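Putative iron-regulated protein A (Parabacteroides distasonis ATCC 8503, PDB 4ECG) binds calcium ions and, as an imelysin-like member of peptidase family M75, is a putative metalloendopeptidase whose physiological role is not established. Local coordinates at residues A[63-68]-A[172-177]; A[271-276]-A[347-352]; A[290-295]-A[336-341]. All coordinates share one frame; numbering follows the deposited sequence.

Interaction 1. Residues A[63-68]-A[172-177]; sequences DKFIAS and NELEYL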
ATOM      1  N   ASP A  63     -21.059  -5.306  -9.072  1.00 45.32           N
ATOM      2  CA  ASP A  63     -22.353  -6.026  -9.111  1.00 49.00           C
ATOM      3  C   ASP A  63     -23.272  -5.522 -10.198  1.00 50.14           C
ATOM      4  O   ASP A  63     -23.969  -6.294 -10.848  1.00 50.30           O
ATOM      5  CB  ASP A  63     -23.116  -5.858  -7.808  1.00 52.27           C
ATOM      6  CG  ASP A  63     -22.637  -6.822  -6.695  1.00 61.01           C
ATOM      7  OD1 ASP A  63     -21.823  -7.737  -7.000  1.00 56.47           O
ATOM      8  OD2 ASP A  63     -23.109  -6.644  -5.527  1.00 63.11           O
ATOM      9  N   LYS A  64     -23.331  -4.206 -10.346  1.00 50.92           N
ATOM     10  CA  LYS A  64     -24.211  -3.581 -11.325  1.00 50.29           C
ATOM     11  C   LYS A  64     -23.728  -3.963 -12.741  1.00 47.15           C
ATOM     12  O   LYS A  64     -24.524  -4.325 -13.612  1.00 45.05           O
ATOM     13  CB  LYS A  64     -24.211  -2.077 -11.073  1.00 52.81           C
ATOM     14  CG  LYS A  64     -24.772  -1.207 -12.163  1.00 54.80           C
ATOM     15  CD  LYS A  64     -24.654   0.280 -11.749  1.00 58.56           C
ATOM     16  CE  LYS A  64     -25.537   1.178 -12.622  1.00 62.16           C
ATOM     17  NZ  LYS A  64     -25.633   2.556 -12.123  1.00 65.64           N
ATOM     18  N   PHE A  65     -22.417  -3.910 -12.966  1.00 45.95           N
ATOM     19  CA  PHE A  65     -21.871  -4.469 -14.206  1.00 44.67           C
ATOM     20  C   PHE A  65     -22.165  -5.964 -14.416  1.00 45.09           C
ATOM     21  O   PHE A  65     -22.598  -6.369 -15.501  1.00 47.66           O
ATOM     22  CB  PHE A  65     -20.363  -4.303 -14.297  1.00 43.14           C
ATOM     23  CG  PHE A  65     -19.752  -5.088 -15.422  1.00 43.04           C
ATOM     24  CD1 PHE A  65     -20.057  -4.793 -16.722  1.00 44.13           C
ATOM     25  CD2 PHE A  65     -18.889  -6.132 -15.183  1.00 44.36           C
ATOM     26  CE1 PHE A  65     -19.547  -5.546 -17.787  1.00 45.95           C
ATOM     27  CE2 PHE A  65     -18.334  -6.852 -16.229  1.00 43.34           C
ATOM     28  CZ  PHE A  65     -18.656  -6.557 -17.538  1.00 44.89           C
ATOM     29  N   ILE A  66     -21.903  -6.806 -13.428  1.00 43.79           N
ATOM     30  CA  ILE A  66     -22.173  -8.241 -13.626  1.00 44.03           C
ATOM     31  C   ILE A  66     -23.606  -8.462 -14.083  1.00 45.89           C
ATOM     32  O   ILE A  66     -23.832  -9.136 -15.092  1.00 47.65           O
ATOM     33  CB  ILE A  66     -21.801  -9.097 -12.411  1.00 45.07           C
ATOM     34  CG1 ILE A  66     -20.262  -9.123 -12.321  1.00 44.03           C
ATOM     35  CG2 ILE A  66     -22.378 -10.503 -12.562  1.00 42.97           C
ATOM     36  CD1 ILE A  66     -19.699  -9.691 -11.020  1.00 42.03           C
ATOM     37  N   ALA A  67     -24.554  -7.795 -13.422  1.00 46.96           N
ATOM     38  CA  ALA A  67     -25.989  -7.868 -13.750  1.00 47.57           C
ATOM     39  C   ALA A  67     -26.359  -7.402 -15.172  1.00 49.95           C
ATOM     40  O   ALA A  67     -27.350  -7.908 -15.740  1.00 49.85           O
ATOM     41  CB  ALA A  67     -26.858  -7.149 -12.681  1.00 44.21           C
ATOM     42  N   SER A  68     -25.585  -6.496 -15.785  1.00 50.09           N
ATOM     43  CA  SER A  68     -26.073  -5.826 -17.063  1.00 49.04           C
ATOM     44  C   SER A  68     -25.309  -6.114 -18.329  1.00 48.19           C
ATOM     45  O   SER A  68     -25.872  -6.101 -19.417  1.00 50.04           O
ATOM     46  CB  SER A  68     -25.962  -4.307 -16.916  1.00 51.19           C
ATOM     47  OG  SER A  68     -24.585  -3.948 -16.712  1.00 49.74           O
ATOM     48  N   ASN A 172     -18.259 -18.167 -16.204  1.00 48.05           N
ATOM     49  CA  ASN A 172     -17.578 -18.499 -14.958  1.00 46.32           C
ATOM     50  C   ASN A 172     -16.667 -17.366 -14.485  1.00 45.88           C
ATOM     51  O   ASN A 172     -16.505 -17.160 -13.302  1.00 46.13           O
ATOM     52  CB  ASN A 172     -16.756 -19.775 -15.065  1.00 45.42           C
ATOM     53  CG  ASN A 172     -17.592 -21.034 -14.993  1.00 46.97           C
ATOM     54  OD1 ASN A 172     -18.764 -20.968 -14.697  1.00 46.91           O
ATOM     55  ND2 ASN A 172     -16.969 -22.205 -15.272  1.00 44.89           N
ATOM     56  N   GLU A 173     -16.071 -16.643 -15.420  1.00 46.77           N
ATOM     57  CA  GLU A 173     -15.138 -15.587 -15.098  1.00 44.01           C
ATOM     58  C   GLU A 173     -15.877 -14.438 -14.446  1.00 46.90           C
ATOM     59  O   GLU A 173     -15.320 -13.788 -13.595  1.00 45.04           O
ATOM     60  CB  GLU A 173     -14.478 -15.148 -16.372  1.00 46.51           C
ATOM     61  CG  GLU A 173     -13.412 -14.093 -16.231  1.00 48.68           C
ATOM     62  CD  GLU A 173     -12.814 -13.712 -17.569  1.00 48.35           C
ATOM     63  OE1 GLU A 173     -13.297 -14.232 -18.607  1.00 53.47           O
ATOM     64  OE2 GLU A 173     -11.839 -12.920 -17.571  1.00 53.65           O
ATOM     65  N   LEU A 174     -17.143 -14.220 -14.814  1.00 47.27           N
ATOM     66  CA  LEU A 174     -17.974 -13.195 -14.188  1.00 47.52           C
ATOM     67  C   LEU A 174     -18.278 -13.559 -12.749  1.00 49.61           C
ATOM     68  O   LEU A 174     -18.187 -12.720 -11.841  1.00 51.15           O
ATOM     69  CB  LEU A 174     -19.294 -12.996 -14.949  1.00 47.49           C
ATOM     70  CG  LEU A 174     -19.105 -12.192 -16.258  1.00 46.62           C
ATOM     71  CD1 LEU A 174     -20.301 -12.419 -17.161  1.00 42.79           C
ATOM     72  CD2 LEU A 174     -18.872 -10.693 -16.023  1.00 44.13           C
ATOM     73  N   GLU A 175     -18.657 -14.801 -12.521  1.00 44.53           N
ATOM     74  CA  GLU A 175     -18.883 -15.221 -11.159  1.00 45.64           C
ATOM     75  C   GLU A 175     -17.556 -15.128 -10.332  1.00 44.46           C
ATOM     76  O   GLU A 175     -17.545 -14.763  -9.140  1.00 40.84           O
ATOM     77  CB  GLU A 175     -19.494 -16.621 -11.148  1.00 47.72           C
ATOM     78  CG  GLU A 175     -19.879 -17.066  -9.753  1.00 56.64           C
ATOM     79  CD  GLU A 175     -20.977 -16.208  -9.071  1.00 65.76           C
ATOM     80  OE1 GLU A 175     -21.815 -15.573  -9.817  1.00 66.37           O
ATOM     81  OE2 GLU A 175     -20.997 -16.200  -7.781  1.00 65.60           O
ATOM     82  N   TYR A 176     -16.428 -15.412 -10.990  1.00 41.01           N
ATOM     83  CA  TYR A 176     -15.127 -15.350 -10.342  1.00 39.94           C
ATOM     84  C   TYR A 176     -14.908 -13.909  -9.864  1.00 40.15           C
ATOM     85  O   TYR A 176     -14.679 -13.673  -8.700  1.00 42.03           O
ATOM     86  CB  TYR A 176     -14.081 -15.854 -11.357  1.00 41.16           C
ATOM     87  CG  TYR A 176     -12.705 -16.231 -10.817  1.00 44.34           C
ATOM     88  CD1 TYR A 176     -12.143 -15.618  -9.679  1.00 42.55           C
ATOM     89  CD2 TYR A 176     -11.938 -17.174 -11.473  1.00 45.38           C
ATOM     90  CE1 TYR A 176     -10.861 -15.913  -9.248  1.00 41.75           C
ATOM     91  CE2 TYR A 176     -10.676 -17.483 -11.015  1.00 46.67           C
ATOM     92  CZ  TYR A 176     -10.152 -16.872  -9.900  1.00 41.39           C
ATOM     93  OH  TYR A 176      -8.905 -17.265  -9.465  1.00 42.41           O
ATOM     94  N   LEU A 177     -15.076 -12.947 -10.774  1.00 42.86           N
ATOM     95  CA  LEU A 177     -14.977 -11.514 -10.505  1.00 42.83           C
ATOM     96  C   LEU A 177     -15.857 -11.086  -9.319  1.00 43.77           C
ATOM     97  O   LEU A 177     -15.428 -10.275  -8.486  1.00 45.31           O
ATOM     98  CB  LEU A 177     -15.335 -10.698 -11.752  1.00 40.11           C
ATOM     99  CG  LEU A 177     -15.359  -9.147 -11.637  1.00 45.03           C
ATOM    100  CD1 LEU A 177     -13.987  -8.617 -11.152  1.00 40.02           C
ATOM    101  CD2 LEU A 177     -15.843  -8.430 -12.935  1.00 40.06           C
TER

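Interaction 2. Residues A[271-276]-A[347-352]; sequences PGVLAV and PFRNNL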
ATOM      1  N   PRO A 271       9.799 -10.417 -19.180  1.00 55.31           N
ATOM      2  CA  PRO A 271       9.833 -10.559 -17.716  1.00 57.18           C
ATOM      3  C   PRO A 271       9.818  -9.221 -16.943  1.00 54.91           C
ATOM      4  O   PRO A 271       9.334  -9.159 -15.822  1.00 56.70           O
ATOM      5  CB  PRO A 271      11.127 -11.355 -17.459  1.00 56.67           C
ATOM      6  CG  PRO A 271      11.936 -11.249 -18.743  1.00 59.05           C
ATOM      7  CD  PRO A 271      10.947 -11.071 -19.849  1.00 57.63           C
ATOM      8  N   GLY A 272      10.352  -8.165 -17.529  1.00 53.21           N
ATOM      9  CA  GLY A 272      10.217  -6.866 -16.929  1.00 53.09           C
ATOM     10  C   GLY A 272       8.762  -6.438 -16.862  1.00 47.76           C
ATOM     11  O   GLY A 272       8.278  -6.062 -15.786  1.00 46.80           O
ATOM     12  N   VAL A 273       8.081  -6.453 -18.011  1.00 48.64           N
ATOM     13  CA  VAL A 273       6.673  -6.044 -18.037  1.00 50.20           C
ATOM     14  C   VAL A 273       5.928  -6.883 -17.021  1.00 49.34           C
ATOM     15  O   VAL A 273       5.268  -6.319 -16.153  1.00 52.56           O
ATOM     16  CB  VAL A 273       5.998  -6.132 -19.421  1.00 51.12           C
ATOM     17  CG1 VAL A 273       4.485  -5.895 -19.301  1.00 54.66           C
ATOM     18  CG2 VAL A 273       6.606  -5.134 -20.368  1.00 48.17           C
ATOM     19  N   LEU A 274       6.088  -8.214 -17.079  1.00 48.94           N
ATOM     20  CA  LEU A 274       5.336  -9.118 -16.196  1.00 50.06           C
ATOM     21  C   LEU A 274       5.589  -8.860 -14.718  1.00 47.74           C
ATOM     22  O   LEU A 274       4.701  -9.121 -13.930  1.00 44.48           O
ATOM     23  CB  LEU A 274       5.535 -10.631 -16.524  1.00 52.22           C
ATOM     24  CG  LEU A 274       5.000 -11.177 -17.875  1.00 54.39           C
ATOM     25  CD1 LEU A 274       5.457 -12.600 -18.144  1.00 50.29           C
ATOM     26  CD2 LEU A 274       3.495 -11.111 -17.990  1.00 56.67           C
ATOM     27  N   ALA A 275       6.766  -8.353 -14.325  1.00 48.83           N
ATOM     28  CA  ALA A 275       7.024  -8.092 -12.895  1.00 47.73           C
ATOM     29  C   ALA A 275       6.391  -6.785 -12.411  1.00 44.79           C
ATOM     30  O   ALA A 275       6.369  -6.542 -11.212  1.00 46.37           O
ATOM     31  CB  ALA A 275       8.516  -8.121 -12.559  1.00 45.48           C
ATOM     32  N   VAL A 276       5.899  -5.935 -13.308  1.00 45.87           N
ATOM     33  CA  VAL A 276       5.338  -4.606 -12.882  1.00 43.96           C
ATOM     34  C   VAL A 276       3.962  -4.754 -12.262  1.00 43.61           C
ATOM     35  O   VAL A 276       3.008  -5.055 -12.948  1.00 43.19           O
ATOM     36  CB  VAL A 276       5.228  -3.585 -14.063  1.00 45.75           C
ATOM     37  CG1 VAL A 276       4.518  -2.271 -13.624  1.00 41.80           C
ATOM     38  CG2 VAL A 276       6.593  -3.349 -14.699  1.00 43.57           C
ATOM     39  N   PRO A 347       2.963   5.057 -19.040  1.00 45.13           N
ATOM     40  CA  PRO A 347       2.872   4.221 -17.857  1.00 44.78           C
ATOM     41  C   PRO A 347       4.230   3.568 -17.625  1.00 43.06           C
ATOM     42  O   PRO A 347       4.998   3.457 -18.570  1.00 45.33           O
ATOM     43  CB  PRO A 347       1.856   3.184 -18.281  1.00 45.62           C
ATOM     44  CG  PRO A 347       2.177   2.950 -19.737  1.00 46.34           C
ATOM     45  CD  PRO A 347       2.581   4.315 -20.256  1.00 46.85           C
ATOM     46  N   PHE A 348       4.507   3.104 -16.407  1.00 47.53           N
ATOM     47  CA  PHE A 348       5.819   2.447 -16.042  1.00 43.68           C
ATOM     48  C   PHE A 348       6.074   1.230 -16.889  1.00 46.15           C
ATOM     49  O   PHE A 348       7.190   0.977 -17.298  1.00 51.15           O
ATOM     50  CB  PHE A 348       5.752   1.982 -14.603  1.00 43.97           C
ATOM     51  CG  PHE A 348       7.066   1.516 -14.001  1.00 41.88           C
ATOM     52  CD1 PHE A 348       8.270   2.161 -14.271  1.00 44.03           C
ATOM     53  CD2 PHE A 348       7.065   0.479 -13.086  1.00 38.13           C
ATOM     54  CE1 PHE A 348       9.431   1.756 -13.657  1.00 42.37           C
ATOM     55  CE2 PHE A 348       8.223   0.060 -12.464  1.00 40.91           C
ATOM     56  CZ  PHE A 348       9.406   0.702 -12.748  1.00 44.40           C
ATOM     57  N   ARG A 349       5.044   0.452 -17.161  1.00 47.48           N
ATOM     58  CA  ARG A 349       5.272  -0.714 -18.046  1.00 47.74           C
ATOM     59  C   ARG A 349       5.823  -0.455 -19.421  1.00 44.96           C
ATOM     60  O   ARG A 349       6.287  -1.413 -20.037  1.00 48.47           O
ATOM     61  CB  ARG A 349       4.049  -1.646 -18.137  1.00 43.84           C
ATOM     62  CG  ARG A 349       2.803  -1.044 -18.734  1.00 45.32           C
ATOM     63  CD  ARG A 349       2.791  -1.070 -20.221  1.00 46.84           C
ATOM     64  NE  ARG A 349       2.249  -2.284 -20.760  1.00 47.68           N
ATOM     65  CZ  ARG A 349       2.916  -3.161 -21.506  1.00 51.92           C
ATOM     66  NH1 ARG A 349       4.211  -3.038 -21.752  1.00 49.03           N
ATOM     67  NH2 ARG A 349       2.249  -4.173 -22.033  1.00 49.27           N
ATOM     68  N   ASN A 350       5.735   0.778 -19.933  1.00 46.10           N
ATOM     69  CA  ASN A 350       6.356   1.122 -21.214  1.00 46.88           C
ATOM     70  C   ASN A 350       7.579   1.964 -21.085  1.00 46.40           C
ATOM     71  O   ASN A 350       8.121   2.425 -22.069  1.00 53.28           O
ATOM     72  CB  ASN A 350       5.341   1.837 -22.129  1.00 51.14           C
ATOM     73  CG  ASN A 350       4.323   0.892 -22.708  1.00 51.41           C
ATOM     74  OD1 ASN A 350       4.600  -0.280 -22.910  1.00 54.61           O
ATOM     75  ND2 ASN A 350       3.135   1.383 -22.956  1.00 50.12           N
ATOM     76  N   ASN A 351       8.046   2.186 -19.874  1.00 48.35           N
ATOM     77  CA  ASN A 351       9.159   3.090 -19.653  1.00 47.18           C
ATOM     78  C   ASN A 351      10.162   2.502 -18.688  1.00 46.33           C
ATOM     79  O   ASN A 351      10.828   3.230 -17.931  1.00 45.66           O
ATOM     80  CB  ASN A 351       8.595   4.425 -19.102  1.00 47.93           C
ATOM     81  CG  ASN A 351       7.834   5.221 -20.159  1.00 47.42           C
ATOM     82  OD1 ASN A 351       8.449   5.916 -20.963  1.00 51.24           O
ATOM     83  ND2 ASN A 351       6.492   5.105 -20.174  1.00 41.21           N
ATOM     84  N   LEU A 352      10.264   1.184 -18.686  1.00 45.49           N
ATOM     85  CA  LEU A 352      11.225   0.514 -17.810  1.00 47.76           C
ATOM     86  C   LEU A 352      12.657   0.862 -18.219  1.00 49.93           C
ATOM     87  O   LEU A 352      13.554   0.779 -17.412  1.00 50.91           O
ATOM     88  CB  LEU A 352      11.015  -1.002 -17.781  1.00 47.84           C
ATOM     89  CG  LEU A 352       9.665  -1.422 -17.200  1.00 46.18           C
ATOM     90  CD1 LEU A 352       9.403  -2.870 -17.571  1.00 46.12           C
ATOM     91  CD2 LEU A 352       9.507  -1.175 -15.692  1.00 44.07           C
TER

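Interaction 3. Residues A[290-295]-A[336-341]; sequences NNIVSI and KTIDAI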
ATOM      1  N   ASN A 290       1.398   6.837  -4.156  1.00 44.44           N
ATOM      2  CA  ASN A 290       0.489   6.781  -2.995  1.00 43.43           C
ATOM      3  C   ASN A 290       1.167   6.116  -1.781  1.00 43.55           C
ATOM      4  O   ASN A 290       0.957   6.557  -0.651  1.00 43.47           O
ATOM      5  CB  ASN A 290      -0.849   6.147  -3.345  1.00 39.96           C
ATOM      6  CG  ASN A 290      -1.777   7.120  -4.070  1.00 43.66           C
ATOM      7  OD1 ASN A 290      -1.909   8.296  -3.666  1.00 42.73           O
ATOM      8  ND2 ASN A 290      -2.493   6.611  -5.094  1.00 41.16           N
ATOM      9  N   ASN A 291       1.985   5.095  -2.023  1.00 38.59           N
ATOM     10  CA  ASN A 291       2.802   4.538  -0.969  1.00 40.84           C
ATOM     11  C   ASN A 291       3.709   5.568  -0.245  1.00 44.62           C
ATOM     12  O   ASN A 291       3.951   5.473   0.966  1.00 44.18           O
ATOM     13  CB  ASN A 291       3.729   3.484  -1.524  1.00 40.25           C
ATOM     14  CG  ASN A 291       3.025   2.263  -2.075  1.00 42.44           C
ATOM     15  OD1 ASN A 291       3.578   1.593  -2.959  1.00 40.71           O
ATOM     16  ND2 ASN A 291       1.827   1.948  -1.560  1.00 42.61           N
ATOM     17  N   ILE A 292       4.224   6.551  -0.969  1.00 45.32           N
ATOM     18  CA  ILE A 292       5.048   7.559  -0.303  1.00 44.40           C
ATOM     19  C   ILE A 292       4.126   8.599   0.331  1.00 43.53           C
ATOM     20  O   ILE A 292       4.437   9.105   1.370  1.00 46.61           O
ATOM     21  CB  ILE A 292       6.057   8.168  -1.267  1.00 42.84           C
ATOM     22  CG1 ILE A 292       6.895   7.056  -1.905  1.00 43.79           C
ATOM     23  CG2 ILE A 292       6.909   9.201  -0.552  1.00 45.01           C
ATOM     24  CD1 ILE A 292       7.656   6.123  -0.943  1.00 39.17           C
ATOM     25  N   VAL A 293       2.945   8.849  -0.229  1.00 46.25           N
ATOM     26  CA  VAL A 293       1.959   9.745   0.430  1.00 44.67           C
ATOM     27  C   VAL A 293       1.609   9.145   1.803  1.00 44.83           C
ATOM     28  O   VAL A 293       1.450   9.850   2.763  1.00 47.84           O
ATOM     29  CB  VAL A 293       0.711  10.100  -0.458  1.00 44.00           C
ATOM     30  CG1 VAL A 293      -0.323  10.935   0.288  1.00 44.81           C
ATOM     31  CG2 VAL A 293       1.112  10.942  -1.628  1.00 42.69           C
ATOM     32  N   SER A 294       1.536   7.839   1.907  1.00 42.06           N
ATOM     33  CA  SER A 294       1.314   7.195   3.190  1.00 44.39           C
ATOM     34  C   SER A 294       2.355   7.615   4.226  1.00 49.04           C
ATOM     35  O   SER A 294       1.990   7.883   5.380  1.00 50.26           O
ATOM     36  CB  SER A 294       1.342   5.663   3.035  1.00 43.13           C
ATOM     37  OG  SER A 294       0.886   5.027   4.197  1.00 43.89           O
ATOM     38  N   ILE A 295       3.629   7.694   3.820  1.00 47.82           N
ATOM     39  CA  ILE A 295       4.690   8.146   4.749  1.00 50.57           C
ATOM     40  C   ILE A 295       4.458   9.606   5.191  1.00 49.41           C
ATOM     41  O   ILE A 295       4.617   9.979   6.358  1.00 54.40           O
ATOM     42  CB  ILE A 295       6.101   8.042   4.110  1.00 48.95           C
ATOM     43  CG1 ILE A 295       6.464   6.593   3.771  1.00 48.33           C
ATOM     44  CG2 ILE A 295       7.133   8.640   5.026  1.00 48.05           C
ATOM     45  CD1 ILE A 295       7.768   6.439   3.015  1.00 47.58           C
ATOM     46  N   LYS A 336      10.950  15.168  -2.511  1.00 52.74           N
ATOM     47  CA  LYS A 336      11.877  14.767  -3.591  1.00 55.21           C
ATOM     48  C   LYS A 336      11.536  13.349  -4.113  1.00 54.00           C
ATOM     49  O   LYS A 336      11.656  13.051  -5.287  1.00 55.97           O
ATOM     50  CB  LYS A 336      13.286  14.794  -3.023  1.00 62.35           C
ATOM     51  CG  LYS A 336      14.421  15.114  -3.973  1.00 71.53           C
ATOM     52  CD  LYS A 336      15.697  15.374  -3.150  1.00 76.77           C
ATOM     53  CE  LYS A 336      16.939  14.735  -3.767  1.00 81.73           C
ATOM     54  NZ  LYS A 336      18.149  14.845  -2.905  1.00 75.34           N
ATOM     55  N   THR A 337      11.050  12.493  -3.231  1.00 49.41           N
ATOM     56  CA  THR A 337      10.811  11.098  -3.577  1.00 51.58           C
ATOM     57  C   THR A 337       9.539  11.003  -4.394  1.00 48.51           C
ATOM     58  O   THR A 337       9.527  10.312  -5.395  1.00 50.81           O
ATOM     59  CB  THR A 337      10.762  10.191  -2.313  1.00 50.00           C
ATOM     60  OG1 THR A 337      11.957  10.412  -1.537  1.00 48.69           O
ATOM     61  CG2 THR A 337      10.601   8.695  -2.690  1.00 41.00           C
ATOM     62  N   ILE A 338       8.491  11.721  -3.971  1.00 47.99           N
ATOM     63  CA  ILE A 338       7.224  11.831  -4.700  1.00 44.98           C
ATOM     64  C   ILE A 338       7.455  12.489  -6.053  1.00 46.30           C
ATOM     65  O   ILE A 338       6.952  12.040  -7.065  1.00 46.14           O
ATOM     66  CB  ILE A 338       6.174  12.655  -3.898  1.00 44.83           C
ATOM     67  CG1 ILE A 338       5.748  11.920  -2.640  1.00 43.74           C
ATOM     68  CG2 ILE A 338       4.917  12.969  -4.711  1.00 44.33           C
ATOM     69  CD1 ILE A 338       5.080  12.822  -1.567  1.00 43.15           C
ATOM     70  N   ASP A 339       8.186  13.592  -6.071  1.00 49.33           N
ATOM     71  CA  ASP A 339       8.441  14.268  -7.344  1.00 51.93           C
ATOM     72  C   ASP A 339       9.199  13.331  -8.323  1.00 52.87           C
ATOM     73  O   ASP A 339       8.911  13.343  -9.523  1.00 54.06           O
ATOM     74  CB  ASP A 339       9.206  15.605  -7.145  1.00 52.76           C
ATOM     75  CG  ASP A 339       8.348  16.716  -6.438  1.00 58.38           C
ATOM     76  OD1 ASP A 339       7.137  16.585  -6.122  1.00 64.94           O
ATOM     77  OD2 ASP A 339       8.923  17.756  -6.181  1.00 58.21           O
ATOM     78  N   ALA A 340      10.164  12.537  -7.812  1.00 50.86           N
ATOM     79  CA  ALA A 340      10.973  11.624  -8.635  1.00 49.87           C
ATOM     80  C   ALA A 340      10.084  10.489  -9.174  1.00 49.50           C
ATOM     81  O   ALA A 340      10.159  10.146 -10.318  1.00 49.90           O
ATOM     82  CB  ALA A 340      12.137  11.060  -7.838  1.00 48.86           C
ATOM     83  N   ILE A 341       9.197   9.966  -8.346  1.00 48.19           N
ATOM     84  CA  ILE A 341       8.293   8.941  -8.802  1.00 48.32           C
ATOM     85  C   ILE A 341       7.429   9.520  -9.915  1.00 48.69           C
ATOM     86  O   ILE A 341       7.386   8.909 -10.958  1.00 47.59           O
ATOM     87  CB  ILE A 341       7.434   8.319  -7.685  1.00 45.40           C
ATOM     88  CG1 ILE A 341       8.322   7.542  -6.704  1.00 48.86           C
ATOM     89  CG2 ILE A 341       6.380   7.428  -8.308  1.00 44.26           C
ATOM     90  CD1 ILE A 341       7.735   7.207  -5.333  1.00 46.33           C
TER

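Interaction 1. Residues A[63-68]-A[172-177]
Leu174 meets Phe65 through its CD2 methyl, and Ile66 through that methyl and its carbonyl oxygen. In Leu174, chi1 (-76°) sets CG beside the backbone N, anti to the carbonyl carbon, and chi2 (161°) then places the methyl branch, of which CD2 does the touching. Leu174 CD2 lies 3.9 Å from Phe65 CE2, the leucine and phenylalanine side chains crossing at about a right angle. Leu174 CD2 is 4.3 Å from Ile66 CG1, a looser approach. The backbone contributes as well: Ile66 CD1 comes within 3.5 Å of Leu174 O, so the isoleucine tip rests on a carbonyl oxygen as well as on hydrocarbon.

One turn further on, Leu177 CD2 lies near the plane of the Phe65 ring, at its edge, 4.4 Å from Phe65 CE2, while Leu177 CG is 4.4 Å from Ile66 CD1. Ile66 and Phe65 thus each touch both leucines. The short segments run antiparallel, at 164°, with their axes 10.5 Å apart at closest approach, and Ile66 and Leu174 have the nearest pair of CA atoms. Phe65 also packs on Leu74 of helix 71-89, and Leu177 on Leu155 of helix 147-155. Phe65 further touches Leu164, which lies between the calcium ligands Asp163 and Glu165, the side chain of Glu165 being about 9 Å from that of Phe65.

No hydrogen bond or salt bridge joins the two segments. The pairing consequently depends on apolar shape, with modest burial (208 Å² over both sides) and no directional bond between the two segments to fix their register.

Interaction 2. Residues A[271-276]-A[347-352]
The Arg349 guanidinium has Val273 CG1 over one face, 3.6 Å above the plane and offset towards the rim, while the other methyl, Val273 CG2, reaches 3.5 Å from Arg349 NH1. The planar group is held by its nitrogens too: NE forms a salt bridge with Asp158 and NH1 a hydrogen bond with Ala265 O. The second flat group, the Phe348 ring, carries Leu352 CD2 over the centre of one face, 3.4 Å above its plane. Val276 CG1 approaches Phe348 CD2 obliquely at 3.8 Å.

Phe348 to Asn350 form a 3-10 turn that follows the cis peptide bond before Pro347, in the loop between helices 324-343 and 355-377. Asn350 N bonds Pro347 O in the turn, and Asn351 ND2 adds a second grip on Pro347 O at 2.7 Å, nearly straight (169°), from the opposite face of the carbonyl plane. Val276 packs on Pro254 of helix 239-259 and Tyr288 of helix 284-300, and directly precedes Glu277, a calcium ligand in a structure of this protein. With CG between the backbone N and the carbonyl carbon (chi1 63°), Arg349 starts from the crowded position and bends again at chi2 and chi3, folding back over Val273.

Leu352 packs between Val276 and the backbone of Gly272. Leu352 CD2 is 3.8 Å from Val276 CG2, and Leu352 CD1 is 3.7 Å from Gly272 C. A CB on Gly272 would point toward the 347-352 segment and sit tightly against that CD1.

Interaction 3. Residues A[290-295]-A[336-341]
Thr337 turns its methyl to Ile292 and its hydroxyl back to its own helix: the OG1 proton goes mainly to Gln333 O, one turn earlier, with at most a weak share for Ala364 O of helix 355-377. The first torsion sorts the two branches, since at chi1 -53° OG1 sits beside the backbone N, while Thr337 CG2 stands anti to that nitrogen and lies 4.1 Å from Ile292 CG1. Across the contact Thr337 therefore offers hydrocarbon.

Ile292 carries the pairing. Ile292 CG1 meets Ile341 CD1 at 3.5 Å, the two side chains crossing obliquely. Ile292 CG2 lies 3.6 Å from Ile338 CG1, where the isoleucines slide past each other in opposite directions. Three residues of helix 324-343 therefore line one side of this side chain, and Val293 CG2 adds a peripheral approach of 4.4 Å to Ile338 CD1. An alanine in place of Ile292 would probably leave Ile341 CD1 and Thr337 CG2 without this partner and cost Ile338 CG1 its closer contact, CB alone remaining near it.

No hydrogen bond crosses between the segments, which run antiparallel at 171° with axes 9.6 Å apart at closest approach. Asn290 and Ser294 are hydrogen-bonded to Gln90 in the loop that precedes helix 98-101, and Asn291 touches the calcium ligand Glu92 and bonds Glu89 O through ND2. Asn291 and Ile295 also pack on Ile242 of helix 239-259, while Ile295 and Thr337 both touch Leu368, placing helix 355-377 against the two paired helices 284-300 and 324-343.

In the fold
From the N terminus, interaction 1 comes first: the end of helix 29-68 pairs with the start of helix 171-196, closing a loop of 103 residues. It is complete before the others begin. Interaction 2 then opens at helix 271-275 and closes at the loop before helix 355-377, and interaction 3 is nested inside it, joining helices 284-300 and 324-343 across 40 residues. Interactions 2 and 3 have centres about 19 Å apart and do not touch. Interaction 1 lies far from this pair, its centre about 29 Å from that of interaction 2 and about 35 Å from that of interaction 3, which is on the opposite side of the chain's centre.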